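Local coordinates for protein aminoglycoside N(3)-acetyltransferase (Enterobacter cloacae, PDB 6NP3) that transfers the acetyl group of acetyl-CoA to the 3-amino group of 2-deoxystreptamine antibiotics and so probably confers resistance to gentamicin and related drugs, at residues A[182-188]-A[200-206]. Numbering follows the deposited sequence.
Sequences KRRVTYS and VTTSDWD
V185 and D204 exchange two backbone hydrogen bonds, as do Y187 and T202; T186–S203 is the non-hydrogen-bonded pair between them, and R184–W205 and S188–T201 are those at the two ends. With segment axes 153° apart, this is the antiparallel ladder of the β-hairpin formed by strands 184-193 and 196-205. Just past the ladder, D206 N still donates to R183 O at 2.9 Å.

Cation-pi contacts gather at the end of the hairpin away from its turn. The indole of W205 lies between two cationic side chains. R184 stands its guanidinium upright on one face, the two planes at 90°, with NH1 over the ring centre and CZ 4.4 Å from the centroid of the six-membered ring. On the opposite face K182, bent at chi3 (72°), lays CE 3.8 Å from that centroid in a CH-pi contact, while NZ adds a cation-pi contact and bonds to A175 O and A177 O.

Charged and polar bonds lie beside the indole. R183 forms a side-on salt bridge to D206, NE (3.0 Å) and NH2 (3.2 Å) both donating to OD2, and its NH1 forms a second to D212. The D206 carboxylate, whose OD1 accepts from N208 N, also rests on V185 CG1. R184 NH2 donates nearly straight to S203 OG at 2.9 Å, the acceptor near the guanidinium plane. Water 1 links R184 NH1 to D204 OD1, and water 4 joins Y187 OH to D204 OD2, which A140 N also reaches.

On the face bearing V185, Y187 and D204, T202 CG2 sits over the rim of the Y187 ring, 4.0 Å from CE1. That ring also meets Y67, a residue of the gentamicin pocket. Three basic side chains thus bridge the segments beside the antibiotic site, their charges probably eased by the indole and carbonyls (K182), carboxylates (R183), and the indole and water-linked D204 (R184).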
loop_
_atom_site.group_PDB
_atom_site.type_symbol
_atom_site.label_atom_id
_atom_site.label_comp_id
_atom_site.label_asym_id
_atom_site.label_seq_id
_atom_site.Cartn_x
_atom_site.Cartn_y
_atom_site.Cartn_z
ATOM N N LYS A 182 2.509 1.123 -22.099
ATOM C CA LYS A 182 2.704 0.890 -20.674
ATOM C C LYS A 182 4.087 0.317 -20.394
ATOM O O LYS A 182 4.546 -0.626 -21.050
ATOM C CB LYS A 182 1.618 -0.034 -20.137
ATOM C CG LYS A 182 0.238 0.591 -20.230
ATOM C CD LYS A 182 -0.872 -0.436 -20.107
ATOM C CE LYS A 182 -1.002 -0.962 -18.705
ATOM N NZ LYS A 182 -2.239 -1.717 -18.513
ATOM N N ARG A 183 4.756 0.905 -19.415
ATOM C CA ARG A 183 6.074 0.474 -18.996
ATOM C C ARG A 183 6.002 -0.737 -18.087
ATOM O O ARG A 183 5.142 -0.833 -17.199
ATOM C CB ARG A 183 6.750 1.610 -18.231
ATOM C CG ARG A 183 7.085 2.794 -19.093
ATOM C CD ARG A 183 7.472 3.991 -18.260
ATOM N NE ARG A 183 8.591 3.748 -17.356
ATOM C CZ ARG A 183 9.842 4.115 -17.601
ATOM N NH1 ARG A 183 10.150 4.722 -18.743
ATOM N NH2 ARG A 183 10.801 3.867 -16.716
ATOM N N ARG A 184 6.944 -1.647 -18.300
ATOM C CA ARG A 184 7.152 -2.817 -17.471
ATOM C C ARG A 184 8.581 -2.826 -16.944
ATOM O O ARG A 184 9.480 -2.160 -17.472
ATOM C CB ARG A 184 6.807 -4.110 -18.220
ATOM C CG ARG A 184 5.334 -4.160 -18.578
ATOM C CD ARG A 184 4.952 -5.406 -19.305
ATOM N NE ARG A 184 5.128 -6.622 -18.520
ATOM C CZ ARG A 184 4.264 -7.053 -17.607
ATOM N NH1 ARG A 184 3.193 -6.331 -17.307
ATOM N NH2 ARG A 184 4.499 -8.175 -16.944
ATOM N N VAL A 185 8.764 -3.549 -15.849
ATOM C CA VAL A 185 10.063 -3.715 -15.216
ATOM C C VAL A 185 10.294 -5.202 -15.009
ATOM O O VAL A 185 9.350 -5.984 -14.863
ATOM C CB VAL A 185 10.178 -2.988 -13.856
ATOM C CG1 VAL A 185 10.223 -1.496 -14.044
ATOM C CG2 VAL A 185 9.049 -3.380 -12.907
ATOM N N THR A 186 11.564 -5.588 -14.981
ATOM C CA THR A 186 11.961 -6.934 -14.599
ATOM C C THR A 186 12.835 -6.858 -13.352
ATOM O O THR A 186 13.723 -6.007 -13.260
ATOM C CB THR A 186 12.709 -7.623 -15.754
ATOM O OG1 THR A 186 11.815 -7.823 -16.859
ATOM C CG2 THR A 186 13.289 -8.960 -15.318
ATOM N N TYR A 187 12.554 -7.701 -12.368
ATOM C CA TYR A 187 13.362 -7.740 -11.157
ATOM C C TYR A 187 13.288 -9.146 -10.591
ATOM O O TYR A 187 12.514 -9.981 -11.061
ATOM C CB TYR A 187 12.929 -6.663 -10.171
ATOM C CG TYR A 187 11.468 -6.665 -9.800
ATOM C CD1 TYR A 187 10.989 -7.504 -8.819
ATOM C CD2 TYR A 187 10.577 -5.797 -10.406
ATOM C CE1 TYR A 187 9.638 -7.488 -8.456
ATOM C CE2 TYR A 187 9.245 -5.763 -10.045
ATOM C CZ TYR A 187 8.782 -6.631 -9.094
ATOM O OH TYR A 187 7.456 -6.610 -8.712
ATOM N N SER A 188 14.099 -9.397 -9.564
ATOM C CA SER A 188 14.211 -10.707 -8.955
ATOM C C SER A 188 14.083 -10.583 -7.454
ATOM O O SER A 188 14.646 -9.666 -6.850
ATOM C CB SER A 188 15.573 -11.329 -9.272
ATOM O OG SER A 188 15.750 -11.482 -10.672
ATOM N N VAL A 200 13.261 -15.813 -7.802
ATOM C CA VAL A 200 12.212 -15.711 -8.811
ATOM C C VAL A 200 12.413 -14.396 -9.550
ATOM O O VAL A 200 12.471 -13.326 -8.928
ATOM C CB VAL A 200 10.809 -15.777 -8.186
ATOM C CG1 VAL A 200 9.743 -15.576 -9.269
ATOM C CG2 VAL A 200 10.606 -17.086 -7.441
ATOM N N THR A 201 12.562 -14.480 -10.867
ATOM C CA THR A 201 12.624 -13.318 -11.737
ATOM C C THR A 201 11.276 -13.152 -12.419
ATOM O O THR A 201 10.684 -14.128 -12.894
ATOM C CB THR A 201 13.734 -13.486 -12.775
ATOM O OG1 THR A 201 14.971 -13.720 -12.089
ATOM C CG2 THR A 201 13.868 -12.244 -13.637
ATOM N N THR A 202 10.771 -11.922 -12.421
ATOM C CA THR A 202 9.467 -11.658 -13.004
ATOM C C THR A 202 9.484 -10.311 -13.696
ATOM O O THR A 202 10.353 -9.481 -13.453
ATOM C CB THR A 202 8.382 -11.626 -11.913
ATOM O OG1 THR A 202 7.088 -11.706 -12.516
ATOM C CG2 THR A 202 8.451 -10.341 -11.065
ATOM N N SER A 203 8.487 -10.077 -14.542
ATOM C CA SER A 203 8.175 -8.728 -14.992
ATOM C C SER A 203 6.831 -8.300 -14.417
ATOM O O SER A 203 6.013 -9.133 -14.045
ATOM C CB SER A 203 8.169 -8.643 -16.522
ATOM O OG SER A 203 7.104 -9.372 -17.073
ATOM N N ASP A 204 6.615 -6.992 -14.337
ATOM C CA ASP A 204 5.342 -6.451 -13.878
ATOM C C ASP A 204 5.262 -5.023 -14.389
ATOM O O ASP A 204 6.220 -4.496 -14.949
ATOM C CB ASP A 204 5.205 -6.537 -12.343
ATOM C CG ASP A 204 3.766 -6.747 -11.877
ATOM O OD1 ASP A 204 2.818 -6.377 -12.635
ATOM O OD2 ASP A 204 3.610 -7.259 -10.745
ATOM N N TRP A 205 4.105 -4.406 -14.204
ATOM C CA TRP A 205 3.991 -2.994 -14.540
ATOM C C TRP A 205 4.960 -2.153 -13.717
ATOM O O TRP A 205 5.184 -2.419 -12.530
ATOM C CB TRP A 205 2.547 -2.518 -14.342
ATOM C CG TRP A 205 1.567 -3.402 -15.060
ATOM C CD1 TRP A 205 0.672 -4.238 -14.503
ATOM C CD2 TRP A 205 1.450 -3.571 -16.473
ATOM N NE1 TRP A 205 -0.031 -4.900 -15.471
ATOM C CE2 TRP A 205 0.432 -4.504 -16.695
ATOM C CE3 TRP A 205 2.102 -3.023 -17.571
ATOM C CZ2 TRP A 205 0.059 -4.905 -17.970
ATOM C CZ3 TRP A 205 1.729 -3.444 -18.838
ATOM C CH2 TRP A 205 0.726 -4.367 -19.019
ATOM N N ASP A 206 5.498 -1.101 -14.322
ATOM C CA ASP A 206 6.392 -0.200 -13.604
ATOM C C ASP A 206 5.581 0.586 -12.579
ATOM O O ASP A 206 4.714 1.386 -12.949
ATOM C CB ASP A 206 7.078 0.710 -14.616
ATOM C CG ASP A 206 8.192 1.520 -14.030
ATOM O OD1 ASP A 206 8.311 1.590 -12.781
ATOM O OD2 ASP A 206 8.979 2.056 -14.881
HETATM O O HOH W 1 2.155 -7.835 -15.109
HETATM O O HOH W 2 10.257 0.651 -16.981
HETATM O O HOH W 3 7.080 -8.108 -19.971
HETATM O O HOH W 4 5.523 -8.469 -9.415
#